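Local coordinates for protein Pab-dependent poly(a)-specific ribonuclease subunit PAN2 (PDB 4CZW) that provides the catalytic subunit of a deadenylation complex, probably shortening the poly(A) tails of mRNA by exonucleolytic cleavage to 5'-AMP, at residues 235-241 with 254-260; 358-362 with 373-378; 587-591 with 632-636; 426-430 with 481-486. One frame throughout, in Å; residues are numbered along the deposited sequence.

Interaction 1 (235-241 with 254-260)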
loop_
_atom_site.group_PDB
_atom_site.type_symbol
_atom_site.label_atom_id
_atom_site.label_comp_id
_atom_site.label_asym_id
_atom_site.label_seq_id
_atom_site.Cartn_x
_atom_site.Cartn_y
_atom_site.Cartn_z
ATOM N N LEU A 235 -24.446 3.016 12.918
ATOM C CA LEU A 235 -23.771 4.114 13.603
ATOM C C LEU A 235 -24.318 4.328 15.013
ATOM O O LEU A 235 -23.556 4.493 15.965
ATOM C CB LEU A 235 -23.899 5.405 12.792
ATOM C CG LEU A 235 -23.097 5.474 11.490
ATOM C CD1 LEU A 235 -23.610 6.588 10.597
ATOM C CD2 LEU A 235 -21.625 5.679 11.790
ATOM N N GLU A 236 -25.641 4.323 15.137
ATOM C CA GLU A 236 -26.290 4.547 16.424
ATOM C C GLU A 236 -26.329 3.274 17.262
ATOM O O GLU A 236 -26.119 2.174 16.750
ATOM C CB GLU A 236 -27.709 5.082 16.215
ATOM C CG GLU A 236 -27.762 6.430 15.513
ATOM C CD GLU A 236 -29.179 6.900 15.263
ATOM O OE1 GLU A 236 -30.101 6.057 15.300
ATOM O OE2 GLU A 236 -29.373 8.112 15.031
ATOM N N ASN A 237 -26.599 3.431 18.556
ATOM C CA ASN A 237 -26.672 2.297 19.469
ATOM C C ASN A 237 -27.489 2.617 20.718
ATOM O O ASN A 237 -26.996 3.262 21.643
ATOM C CB ASN A 237 -25.265 1.847 19.872
ATOM C CG ASN A 237 -25.251 0.479 20.537
ATOM O OD1 ASN A 237 -26.287 -0.032 20.965
ATOM N ND2 ASN A 237 -24.068 -0.117 20.632
ATOM N N GLU A 238 -28.737 2.164 20.734
ATOM C CA GLU A 238 -29.584 2.288 21.914
ATOM C C GLU A 238 -29.750 0.925 22.575
ATOM O O GLU A 238 -29.976 -0.077 21.898
ATOM C CB GLU A 238 -30.951 2.871 21.549
ATOM C CG GLU A 238 -30.908 4.303 21.042
ATOM C CD GLU A 238 -32.288 4.850 20.729
ATOM O OE1 GLU A 238 -33.261 4.066 20.761
ATOM O OE2 GLU A 238 -32.401 6.063 20.455
ATOM N N ALA A 239 -29.636 0.891 23.899
ATOM C CA ALA A 239 -29.727 -0.366 24.633
ATOM C C ALA A 239 -30.156 -0.149 26.080
ATOM O O ALA A 239 -30.017 0.947 26.625
ATOM C CB ALA A 239 -28.395 -1.101 24.583
ATOM N N VAL A 240 -30.680 -1.205 26.694
ATOM C CA VAL A 240 -31.074 -1.169 28.097
ATOM C C VAL A 240 -30.472 -2.349 28.851
ATOM O O VAL A 240 -30.733 -3.505 28.520
ATOM C CB VAL A 240 -32.607 -1.195 28.263
ATOM C CG1 VAL A 240 -32.980 -1.275 29.734
ATOM C CG2 VAL A 240 -33.237 0.029 27.614
ATOM N N ASN A 241 -29.659 -2.053 29.860
ATOM C CA ASN A 241 -29.045 -3.093 30.677
ATOM C C ASN A 241 -29.073 -2.742 32.159
ATOM O O ASN A 241 -29.021 -1.569 32.529
ATOM C CB ASN A 241 -27.602 -3.345 30.234
ATOM C CG ASN A 241 -27.508 -3.833 28.803
ATOM O OD1 ASN A 241 -27.780 -4.999 28.515
ATOM N ND2 ASN A 241 -27.115 -2.945 27.899
ATOM N N LEU A 254 -30.565 0.722 33.046
ATOM C CA LEU A 254 -29.822 1.869 32.540
ATOM C C LEU A 254 -30.056 2.084 31.049
ATOM O O LEU A 254 -29.847 1.180 30.237
ATOM C CB LEU A 254 -28.327 1.701 32.816
ATOM C CG LEU A 254 -27.926 1.477 34.277
ATOM C CD1 LEU A 254 -26.411 1.469 34.419
ATOM C CD2 LEU A 254 -28.547 2.528 35.184
ATOM N N ASP A 255 -30.492 3.289 30.696
ATOM C CA ASP A 255 -30.716 3.654 29.303
ATOM C C ASP A 255 -29.444 4.224 28.689
ATOM O O ASP A 255 -29.051 5.356 28.979
ATOM C CB ASP A 255 -31.863 4.659 29.190
ATOM C CG ASP A 255 -32.076 5.145 27.770
ATOM O OD1 ASP A 255 -31.878 4.351 26.826
ATOM O OD2 ASP A 255 -32.445 6.326 27.599
ATOM N N GLN A 256 -28.808 3.429 27.836
ATOM C CA GLN A 256 -27.527 3.790 27.243
ATOM C C GLN A 256 -27.665 4.074 25.751
ATOM O O GLN A 256 -28.019 3.190 24.972
ATOM C CB GLN A 256 -26.512 2.671 27.473
ATOM C CG GLN A 256 -26.352 2.286 28.934
ATOM C CD GLN A 256 -26.037 0.815 29.122
ATOM O OE1 GLN A 256 -25.869 0.075 28.153
ATOM N NE2 GLN A 256 -25.963 0.381 30.376
ATOM N N ARG A 257 -27.386 5.313 25.360
ATOM C CA ARG A 257 -27.483 5.703 23.959
ATOM C C ARG A 257 -26.178 6.317 23.471
ATOM O O ARG A 257 -25.565 7.131 24.162
ATOM C CB ARG A 257 -28.640 6.684 23.757
ATOM C CG ARG A 257 -29.925 6.268 24.452
ATOM C CD ARG A 257 -31.112 7.074 23.961
ATOM N NE ARG A 257 -32.317 6.786 24.733
ATOM C CZ ARG A 257 -33.547 7.104 24.345
ATOM N NH1 ARG A 257 -33.742 7.715 23.184
ATOM N NH2 ARG A 257 -34.584 6.804 25.115
ATOM N N LYS A 258 -25.753 5.918 22.277
ATOM C CA LYS A 258 -24.523 6.440 21.696
ATOM C C LYS A 258 -24.760 7.811 21.074
ATOM O O LYS A 258 -25.313 7.920 19.979
ATOM C CB LYS A 258 -23.966 5.472 20.651
ATOM C CG LYS A 258 -22.594 5.858 20.122
ATOM C CD LYS A 258 -22.011 4.765 19.243
ATOM C CE LYS A 258 -20.581 5.088 18.837
ATOM N NZ LYS A 258 -19.960 3.991 18.043
ATOM N N ILE A 259 -24.343 8.855 21.782
ATOM C CA ILE A 259 -24.496 10.221 21.298
ATOM C C ILE A 259 -23.410 10.547 20.280
ATOM O O ILE A 259 -22.229 10.604 20.617
ATOM C CB ILE A 259 -24.436 11.242 22.449
ATOM C CG1 ILE A 259 -25.371 10.821 23.585
ATOM C CG2 ILE A 259 -24.785 12.633 21.946
ATOM C CD1 ILE A 259 -26.823 10.705 23.174
ATOM N N ILE A 260 -23.819 10.766 19.034
ATOM C CA ILE A 260 -22.874 10.979 17.943
ATOM C C ILE A 260 -22.662 12.462 17.648
ATOM O O ILE A 260 -23.613 13.199 17.390
ATOM C CB ILE A 260 -23.347 10.264 16.663
ATOM C CG1 ILE A 260 -23.520 8.767 16.936
ATOM C CG2 ILE A 260 -22.367 10.498 15.524
ATOM C CD1 ILE A 260 -24.031 7.978 15.755
#
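The side chain of E238 overlaps that of R257 at an angle: its CG lies 4.0 Å from R257 CD, and at its end E238 OE2 makes a salt bridge to R257 NH1 at 3.5 Å. The carboxylate and guanidinium planes stand 52° apart, so this is not a flat two-point pairing. R257 is steadied by D255 of its own strand, whose OD2 receives R257 NE at 2.9 Å on the syn lone pair, completing a three-residue charge network on one face of the sheet. Without the R257 guanidinium, as with an alanine here, the carboxylates of E238 and D255 are likely to lose their shared positive partner. The other face carries A239, N241, L254 and Q256. Here N241 ND2 donates to Q256 OE1 at 3.3 Å, the two side chains meeting at about a right angle with amide planes 29° apart. Backbone evidence fixes the register: A239 pairs with Q256 and N241 with L254 as hydrogen-bonded pairs, and L254 N reaches N241 O at 2.8 Å. K258 N extends the ladder, donating to N237 O at 3.0 Å; K258 CB rests 3.9 Å from N237 CB while its NZ bonds to T203, and I260 CD1 packs 3.9 Å from L235 CB. Strand 254-260 is bonded on its other edge to strand 183-190, and the side chain of L254 comes close to C190 and C245. The pairing, with axes 156° apart, is that of an antiparallel hairpin, here part of the four-stranded sheet holding a Cys4 zinc site in the ubiquitin-protease-like domain.

Interaction 2 (358-362 with 373-378); sequences QDRWH and SKVEAL
The one-turn helix 374-377, entered directly from the hairpin of strands 361-365 and 368-371, packs against W361 at the start of that hairpin. The A377 methyl sits over one face of the indole, 3.3 Å above its plane and displaced toward the rim; its closest ring atom is W361 CE3, 3.6 Å from A377 CB. W361 is brought there by a chi1 of -64°, which sets CG anti to its carbonyl carbon. On the pyrrole side, K374 CG lies 3.6 Å from W361 NE1, the lysine chain crossing the indole obliquely, while L378 CD2 approaches W361 CH2 only loosely at 4.4 Å. This is ubiquitin-protease-like domain packing away from the zinc sites: L325 of strand 321-334 touches both W361 and L378, tying the helix and hairpin to the large mixed sheet. The helix begins with S373 at its N-cap, where S373 OG accepts from E376 N at 3.3 Å. Bends at chi2 and chi3 carry the K374 chain over to D359, and D359 OD1 is 3.2 Å from K374 CE. The charges are farther apart, D359 OD2 to K374 NZ being a long ion pair of 3.9 Å, and the ammonium group has its stronger mate in E290.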
loop_
_atom_site.group_PDB
_atom_site.type_symbol
_atom_site.label_atom_id
_atom_site.label_comp_id
_atom_site.label_asym_id
_atom_site.label_seq_id
_atom_site.Cartn_x
_atom_site.Cartn_y
_atom_site.Cartn_z
ATOM N N GLN A 358 -17.638 10.042 -15.241
ATOM C CA GLN A 358 -17.527 9.837 -13.802
ATOM C C GLN A 358 -17.456 8.354 -13.452
ATOM O O GLN A 358 -16.819 7.968 -12.471
ATOM C CB GLN A 358 -18.706 10.490 -13.074
ATOM C CG GLN A 358 -18.741 12.005 -13.181
ATOM C CD GLN A 358 -19.931 12.612 -12.464
ATOM O OE1 GLN A 358 -20.917 11.929 -12.186
ATOM N NE2 GLN A 358 -19.843 13.901 -12.157
ATOM N N ASP A 359 -18.113 7.527 -14.258
ATOM C CA ASP A 359 -18.131 6.088 -14.027
ATOM C C ASP A 359 -16.883 5.416 -14.589
ATOM O O ASP A 359 -16.805 5.122 -15.782
ATOM C CB ASP A 359 -19.386 5.462 -14.638
ATOM C CG ASP A 359 -20.658 5.936 -13.964
ATOM O OD1 ASP A 359 -20.621 6.208 -12.746
ATOM O OD2 ASP A 359 -21.697 6.035 -14.653
ATOM N N ARG A 360 -15.907 5.179 -13.717
ATOM C CA ARG A 360 -14.662 4.532 -14.110
ATOM C C ARG A 360 -14.358 3.352 -13.191
ATOM O O ARG A 360 -13.272 3.260 -12.621
ATOM C CB ARG A 360 -13.507 5.533 -14.088
ATOM C CG ARG A 360 -13.728 6.753 -14.970
ATOM C CD ARG A 360 -12.521 7.676 -14.949
ATOM N NE ARG A 360 -11.300 6.977 -15.336
ATOM C CZ ARG A 360 -10.912 6.792 -16.593
ATOM N NH1 ARG A 360 -11.651 7.255 -17.592
ATOM N NH2 ARG A 360 -9.785 6.144 -16.852
ATOM N N TRP A 361 -15.327 2.453 -13.054
ATOM C CA TRP A 361 -15.190 1.305 -12.164
ATOM C C TRP A 361 -14.278 0.231 -12.747
ATOM O O TRP A 361 -14.336 -0.071 -13.940
ATOM C CB TRP A 361 -16.565 0.711 -11.854
ATOM C CG TRP A 361 -17.460 1.651 -11.107
ATOM C CD1 TRP A 361 -18.300 2.584 -11.643
ATOM C CD2 TRP A 361 -17.604 1.750 -9.685
ATOM N NE1 TRP A 361 -18.958 3.257 -10.643
ATOM C CE2 TRP A 361 -18.549 2.766 -9.432
ATOM C CE3 TRP A 361 -17.027 1.081 -8.602
ATOM C CZ2 TRP A 361 -18.928 3.126 -8.140
ATOM C CZ3 TRP A 361 -17.405 1.440 -7.321
ATOM C CH2 TRP A 361 -18.347 2.453 -7.101
ATOM N N HIS A 362 -13.437 -0.345 -11.893
ATOM C CA HIS A 362 -12.525 -1.405 -12.306
ATOM C C HIS A 362 -12.546 -2.580 -11.335
ATOM O O HIS A 362 -12.718 -2.401 -10.129
ATOM C CB HIS A 362 -11.098 -0.871 -12.433
ATOM C CG HIS A 362 -10.880 -0.004 -13.632
ATOM N ND1 HIS A 362 -11.337 1.294 -13.707
ATOM C CD2 HIS A 362 -10.252 -0.250 -14.807
ATOM C CE1 HIS A 362 -10.999 1.811 -14.876
ATOM N NE2 HIS A 362 -10.340 0.894 -15.561
ATOM N N SER A 373 -18.659 -1.918 -15.757
ATOM C CA SER A 373 -19.716 -0.916 -15.693
ATOM C C SER A 373 -20.095 -0.625 -14.246
ATOM O O SER A 373 -19.712 -1.361 -13.336
ATOM C CB SER A 373 -20.946 -1.383 -16.474
ATOM O OG SER A 373 -21.476 -2.576 -15.922
ATOM N N LYS A 374 -20.846 0.453 -14.036
ATOM C CA LYS A 374 -21.312 0.801 -12.700
ATOM C C LYS A 374 -22.265 -0.269 -12.177
ATOM O O LYS A 374 -22.243 -0.608 -10.993
ATOM C CB LYS A 374 -22.008 2.163 -12.699
ATOM C CG LYS A 374 -22.396 2.646 -11.310
ATOM C CD LYS A 374 -23.651 3.505 -11.339
ATOM C CE LYS A 374 -23.462 4.745 -12.193
ATOM N NZ LYS A 374 -24.671 5.613 -12.174
ATOM N N VAL A 375 -23.096 -0.791 -13.073
ATOM C CA VAL A 375 -24.059 -1.831 -12.731
ATOM C C VAL A 375 -23.365 -3.068 -12.175
ATOM O O VAL A 375 -23.713 -3.553 -11.100
ATOM C CB VAL A 375 -24.908 -2.233 -13.954
ATOM C CG1 VAL A 375 -25.751 -3.458 -13.640
ATOM C CG2 VAL A 375 -25.784 -1.070 -14.394
ATOM N N GLU A 376 -22.378 -3.566 -12.914
ATOM C CA GLU A 376 -21.607 -4.735 -12.505
ATOM C C GLU A 376 -20.911 -4.514 -11.166
ATOM O O GLU A 376 -20.858 -5.414 -10.326
ATOM C CB GLU A 376 -20.579 -5.092 -13.583
ATOM C CG GLU A 376 -19.555 -6.137 -13.164
ATOM C CD GLU A 376 -20.161 -7.512 -12.952
ATOM O OE1 GLU A 376 -21.282 -7.757 -13.446
ATOM O OE2 GLU A 376 -19.514 -8.349 -12.290
ATOM N N ALA A 377 -20.383 -3.310 -10.971
ATOM C CA ALA A 377 -19.694 -2.964 -9.733
ATOM C C ALA A 377 -20.665 -2.875 -8.562
ATOM O O ALA A 377 -20.281 -3.071 -7.408
ATOM C CB ALA A 377 -18.943 -1.654 -9.897
ATOM N N LEU A 378 -21.925 -2.578 -8.863
ATOM C CA LEU A 378 -22.947 -2.440 -7.832
ATOM C C LEU A 378 -23.940 -3.598 -7.874
ATOM O O LEU A 378 -25.031 -3.511 -7.312
ATOM C CB LEU A 378 -23.681 -1.106 -7.985
ATOM C CG LEU A 378 -22.805 0.145 -7.887
ATOM C CD1 LEU A 378 -23.641 1.407 -8.032
ATOM C CD2 LEU A 378 -22.028 0.156 -6.579
#

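Interaction 3 (587-591 with 632-636)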
loop_
_atom_site.group_PDB
_atom_site.type_symbol
_atom_site.label_atom_id
_atom_site.label_comp_id
_atom_site.label_asym_id
_atom_site.label_seq_id
_atom_site.Cartn_x
_atom_site.Cartn_y
_atom_site.Cartn_z
ATOM N N PHE A 587 30.589 -11.124 -18.705
ATOM C CA PHE A 587 31.030 -11.166 -20.093
ATOM C C PHE A 587 31.269 -9.761 -20.637
ATOM O O PHE A 587 32.250 -9.518 -21.339
ATOM C CB PHE A 587 30.009 -11.901 -20.964
ATOM C CG PHE A 587 30.477 -12.140 -22.372
ATOM C CD1 PHE A 587 31.223 -13.263 -22.687
ATOM C CD2 PHE A 587 30.173 -11.239 -23.381
ATOM C CE1 PHE A 587 31.656 -13.485 -23.981
ATOM C CE2 PHE A 587 30.603 -11.455 -24.675
ATOM C CZ PHE A 587 31.345 -12.579 -24.976
ATOM N N LEU A 588 30.366 -8.842 -20.311
ATOM C CA LEU A 588 30.500 -7.454 -20.739
ATOM C C LEU A 588 31.745 -6.816 -20.132
ATOM O O LEU A 588 32.430 -6.030 -20.784
ATOM C CB LEU A 588 29.255 -6.649 -20.361
ATOM C CG LEU A 588 27.974 -6.948 -21.143
ATOM C CD1 LEU A 588 26.815 -6.119 -20.615
ATOM C CD2 LEU A 588 28.185 -6.690 -22.627
ATOM N N ALA A 589 32.036 -7.163 -18.883
ATOM C CA ALA A 589 33.217 -6.647 -18.204
ATOM C C ALA A 589 34.488 -7.252 -18.791
ATOM O O ALA A 589 35.532 -6.604 -18.837
ATOM C CB ALA A 589 33.137 -6.926 -16.711
ATOM N N TRP A 590 34.392 -8.498 -19.243
ATOM C CA TRP A 590 35.541 -9.204 -19.794
ATOM C C TRP A 590 35.862 -8.753 -21.216
ATOM O O TRP A 590 37.026 -8.703 -21.612
ATOM C CB TRP A 590 35.297 -10.715 -19.768
ATOM C CG TRP A 590 36.368 -11.515 -20.448
ATOM C CD1 TRP A 590 37.635 -11.742 -19.993
ATOM C CD2 TRP A 590 36.261 -12.206 -21.698
ATOM N NE1 TRP A 590 38.325 -12.525 -20.886
ATOM C CE2 TRP A 590 37.503 -12.825 -21.942
ATOM C CE3 TRP A 590 35.236 -12.359 -22.637
ATOM C CZ2 TRP A 590 37.748 -13.584 -23.084
ATOM C CZ3 TRP A 590 35.482 -13.114 -23.772
ATOM C CH2 TRP A 590 36.729 -13.716 -23.985
ATOM N N TYR A 591 34.827 -8.420 -21.978
ATOM C CA TYR A 591 34.994 -8.096 -23.390
ATOM C C TYR A 591 35.210 -6.605 -23.631
ATOM O O TYR A 591 35.907 -6.217 -24.568
ATOM C CB TYR A 591 33.782 -8.582 -24.188
ATOM C CG TYR A 591 33.952 -8.475 -25.686
ATOM C CD1 TYR A 591 34.694 -9.414 -26.388
ATOM C CD2 TYR A 591 33.366 -7.437 -26.400
ATOM C CE1 TYR A 591 34.854 -9.323 -27.757
ATOM C CE2 TYR A 591 33.519 -7.337 -27.770
ATOM C CZ TYR A 591 34.264 -8.283 -28.442
ATOM O OH TYR A 591 34.421 -8.191 -29.806
ATOM N N GLU A 632 27.661 -5.667 -32.748
ATOM C CA GLU A 632 27.727 -6.789 -33.679
ATOM C C GLU A 632 28.776 -7.800 -33.236
ATOM O O GLU A 632 28.570 -9.011 -33.333
ATOM C CB GLU A 632 28.039 -6.301 -35.096
ATOM C CG GLU A 632 26.897 -5.560 -35.774
ATOM C CD GLU A 632 25.716 -6.460 -36.083
ATOM O OE1 GLU A 632 25.918 -7.684 -36.227
ATOM O OE2 GLU A 632 24.585 -5.941 -36.187
ATOM N N ALA A 633 29.904 -7.293 -32.747
ATOM C CA ALA A 633 31.002 -8.141 -32.302
ATOM C C ALA A 633 30.613 -8.951 -31.069
ATOM O O ALA A 633 31.054 -10.086 -30.899
ATOM C CB ALA A 633 32.234 -7.298 -32.016
ATOM N N LEU A 634 29.783 -8.356 -30.215
ATOM C CA LEU A 634 29.284 -9.034 -29.023
ATOM C C LEU A 634 28.464 -10.267 -29.385
ATOM O O LEU A 634 28.437 -11.246 -28.640
ATOM C CB LEU A 634 28.438 -8.080 -28.178
ATOM C CG LEU A 634 29.159 -7.267 -27.102
ATOM C CD1 LEU A 634 28.248 -6.180 -26.555
ATOM C CD2 LEU A 634 29.631 -8.180 -25.981
ATOM N N TYR A 635 27.795 -10.215 -30.532
ATOM C CA TYR A 635 26.960 -11.324 -30.972
ATOM C C TYR A 635 27.557 -12.018 -32.195
ATOM O O TYR A 635 27.170 -11.746 -33.332
ATOM C CB TYR A 635 25.540 -10.834 -31.273
ATOM C CG TYR A 635 24.790 -10.320 -30.058
ATOM C CD1 TYR A 635 24.909 -8.997 -29.650
ATOM C CD2 TYR A 635 23.959 -11.158 -29.322
ATOM C CE1 TYR A 635 24.225 -8.523 -28.543
ATOM C CE2 TYR A 635 23.271 -10.692 -28.213
ATOM C CZ TYR A 635 23.408 -9.375 -27.829
ATOM O OH TYR A 635 22.726 -8.907 -26.727
ATOM N N LYS A 636 28.509 -12.915 -31.948
ATOM C CA LYS A 636 29.120 -13.708 -33.011
ATOM C C LYS A 636 29.197 -15.182 -32.629
ATOM O O LYS A 636 28.918 -16.061 -33.446
ATOM C CB LYS A 636 30.517 -13.185 -33.342
ATOM C CG LYS A 636 30.521 -11.830 -34.026
ATOM C CD LYS A 636 29.763 -11.887 -35.339
ATOM C CE LYS A 636 29.753 -10.535 -36.027
ATOM N NZ LYS A 636 28.997 -10.594 -37.307
#
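L634 comes from segment 632-636, which lies on helix 627-634, the last helix of the model; its chain runs through CB and CG to two methyls, and these do the touching against segment 587-591. The CD1 branch meets one partner across the contact, L588 CD2, at 4.0 Å. The CD2 branch is the busier one and lodges among three residues: F587 CE2 is 3.7 Å from L634 CD2, Y591 CD2 is 3.8 Å from the same methyl, and L588 CD2 is 3.9 Å from it. The approaches differ. The methyl comes to the edge of the F587 ring, in its plane; Y591 comes to L634 at a slant, L588 at about a right angle. F587 and Y591, one helical turn apart, each place CG anti to the backbone N (chi1 -173° and -172°), which sends both rings out to flank the leucine. The contacts around L634 are apolar; at the far end the hydroxyl oxygen Y591 OH rests against the A633 methyl, 3.2 Å from A633 CB, and no hydrogen bond joins the two segments. L588 also touches L614 of helix 604-623 and H549, while L634 touches F574. The contact joins helices 585-592 and 627-634 through side chains, at the periphery of the RNase H-like exonuclease domain, with the L588 side chain about 11 Å from that of D607, a probable ligand of the catalytic metals.

Interaction 4 (426-430 with 481-486); sequences YELLD and RGQGSR
The R481 chain, extended from CG to NE (chi3 175°), and the R486 chain, bent at chi3 (-67°), bring two guanidinium groups to E427, one to its carbonyl and one to its carboxylate. R481 grips end-on: NH2 donates to E427 O at 2.7 Å and NH1 to the same oxygen at 3.0 Å, with that oxygen close to the guanidinium plane. The NH1 bond lies in the carbonyl plane, whereas NH2 comes from above it. A weak bond from R481 NH2 to L428 O at 3.1 Å adds a second carbonyl. R486 takes the side chain instead: its NH1 forms a salt bridge with E427 OE1 at 2.9 Å, meeting the oxygen nearly along the C-O bond, though the carboxylate and guanidinium planes are 48° apart. R486 CZ lies 3.6 Å above the R481 guanidinium plane, offset toward its rim. Both cations are probably reconciled by E434, which bridges R481 NE and R486 NH2. L429 CD2, 3.9 Å from R481 NH2, runs past the arginine in the opposite direction. A leucine in place of R481 would probably leave the E427 carbonyl without its paired donors and take from E434 one of its two cationic partners. The arginines belong to the turn linking strands 471-481 and 490-496 of the exonuclease sheet, against which 426-430 is laid: E427 shares a backbone bond with A490, and L429 touches F491.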
loop_
_atom_site.group_PDB
_atom_site.type_symbol
_atom_site.label_atom_id
_atom_site.label_comp_id
_atom_site.label_asym_id
_atom_site.label_seq_id
_atom_site.Cartn_x
_atom_site.Cartn_y
_atom_site.Cartn_z
ATOM N N TYR A 426 31.979 2.837 2.779
ATOM C CA TYR A 426 31.212 3.871 2.096
ATOM C C TYR A 426 31.531 5.255 2.645
ATOM O O TYR A 426 32.004 5.396 3.773
ATOM C CB TYR A 426 29.710 3.594 2.219
ATOM C CG TYR A 426 29.193 3.605 3.642
ATOM C CD1 TYR A 426 29.229 2.458 4.424
ATOM C CD2 TYR A 426 28.662 4.761 4.202
ATOM C CE1 TYR A 426 28.757 2.462 5.723
ATOM C CE2 TYR A 426 28.190 4.776 5.502
ATOM C CZ TYR A 426 28.239 3.623 6.256
ATOM O OH TYR A 426 27.767 3.633 7.550
ATOM N N GLU A 427 31.268 6.275 1.836
ATOM C CA GLU A 427 31.427 7.659 2.261
ATOM C C GLU A 427 30.128 8.418 2.027
ATOM O O GLU A 427 29.764 8.700 0.885
ATOM C CB GLU A 427 32.584 8.328 1.518
ATOM C CG GLU A 427 33.929 7.649 1.726
ATOM C CD GLU A 427 35.060 8.359 1.008
ATOM O OE1 GLU A 427 34.853 9.504 0.554
ATOM O OE2 GLU A 427 36.155 7.769 0.894
ATOM N N LEU A 428 29.436 8.741 3.118
ATOM C CA LEU A 428 28.119 9.370 3.058
ATOM C C LEU A 428 28.103 10.653 2.236
ATOM O O LEU A 428 29.120 11.334 2.104
ATOM C CB LEU A 428 27.614 9.667 4.472
ATOM C CG LEU A 428 27.287 8.463 5.356
ATOM C CD1 LEU A 428 26.902 8.921 6.751
ATOM C CD2 LEU A 428 26.172 7.634 4.737
ATOM N N LEU A 429 26.937 10.970 1.682
ATOM C CA LEU A 429 26.760 12.186 0.901
ATOM C C LEU A 429 26.954 13.424 1.763
ATOM O O LEU A 429 26.488 13.477 2.901
ATOM C CB LEU A 429 25.373 12.217 0.257
ATOM C CG LEU A 429 25.072 11.166 -0.811
ATOM C CD1 LEU A 429 23.619 11.253 -1.248
ATOM C CD2 LEU A 429 26.003 11.328 -2.003
ATOM N N ASP A 430 27.649 14.418 1.220
ATOM C CA ASP A 430 27.800 15.690 1.908
ATOM C C ASP A 430 26.483 16.453 1.840
ATOM O O ASP A 430 25.902 16.609 0.766
ATOM C CB ASP A 430 28.937 16.511 1.299
ATOM C CG ASP A 430 29.243 17.763 2.095
ATOM O OD1 ASP A 430 29.956 17.660 3.114
ATOM O OD2 ASP A 430 28.773 18.851 1.700
ATOM N N ARG A 481 28.111 6.604 -6.209
ATOM C CA ARG A 481 28.164 7.847 -6.977
ATOM C C ARG A 481 28.460 7.580 -8.450
ATOM O O ARG A 481 29.429 6.899 -8.784
ATOM C CB ARG A 481 29.224 8.788 -6.401
ATOM C CG ARG A 481 28.932 9.288 -4.999
ATOM C CD ARG A 481 30.087 10.127 -4.472
ATOM N NE ARG A 481 29.786 10.724 -3.176
ATOM C CZ ARG A 481 29.997 10.123 -2.009
ATOM N NH1 ARG A 481 30.508 8.900 -1.974
ATOM N NH2 ARG A 481 29.693 10.743 -0.877
ATOM N N GLY A 482 27.624 8.124 -9.328
ATOM C CA GLY A 482 27.781 7.910 -10.755
ATOM C C GLY A 482 28.456 9.067 -11.467
ATOM O O GLY A 482 28.636 9.033 -12.686
ATOM N N GLN A 483 28.833 10.090 -10.706
ATOM C CA GLN A 483 29.469 11.273 -11.275
ATOM C C GLN A 483 30.182 12.087 -10.200
ATOM O O GLN A 483 30.061 11.795 -9.009
ATOM C CB GLN A 483 28.431 12.134 -11.996
ATOM C CG GLN A 483 27.262 12.555 -11.120
ATOM C CD GLN A 483 25.968 12.676 -11.900
ATOM O OE1 GLN A 483 25.642 11.815 -12.716
ATOM N NE2 GLN A 483 25.224 13.748 -11.654
ATOM N N GLY A 484 30.924 13.105 -10.627
ATOM C CA GLY A 484 31.663 13.952 -9.708
ATOM C C GLY A 484 33.079 13.467 -9.459
ATOM O O GLY A 484 33.523 12.484 -10.056
ATOM N N SER A 485 33.787 14.160 -8.571
ATOM C CA SER A 485 35.168 13.825 -8.245
ATOM C C SER A 485 35.291 12.445 -7.609
ATOM O O SER A 485 36.253 11.720 -7.861
ATOM C CB SER A 485 35.758 14.880 -7.310
ATOM O OG SER A 485 34.985 14.995 -6.129
ATOM N N ARG A 486 34.317 12.090 -6.777
ATOM C CA ARG A 486 34.312 10.786 -6.126
ATOM C C ARG A 486 33.400 9.809 -6.860
ATOM O O ARG A 486 32.673 9.036 -6.238
ATOM C CB ARG A 486 33.884 10.914 -4.662
ATOM C CG ARG A 486 34.968 11.472 -3.754
ATOM C CD ARG A 486 34.524 11.483 -2.300
ATOM N NE ARG A 486 33.436 12.426 -2.065
ATOM C CZ ARG A 486 32.851 12.612 -0.886
ATOM N NH1 ARG A 486 33.246 11.915 0.170
ATOM N NH2 ARG A 486 31.868 13.493 -0.763
#

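How the interactions relate
From the N terminus, the four contacts close in series, with no nesting or crossing. Interaction 1 closes the hairpin loop between 241 and 254 at the zinc-bearing sheet; interaction 2 then closes a short loop from 362 to 373, joining another hairpin to the helix after it, in the same ubiquitin-protease-like domain. Interaction 4 comes next, spanning 430 to 481 and tying the approach to strand 441-451 to the turn of the exonuclease sheet. Interaction 3 is last, closing the 591-632 loop around helix 604-623. Centres of interactions 1 and 3 lie about 78 Å apart, on opposite sides of the chain's centre, against about 30 Å for interactions 3 and 4.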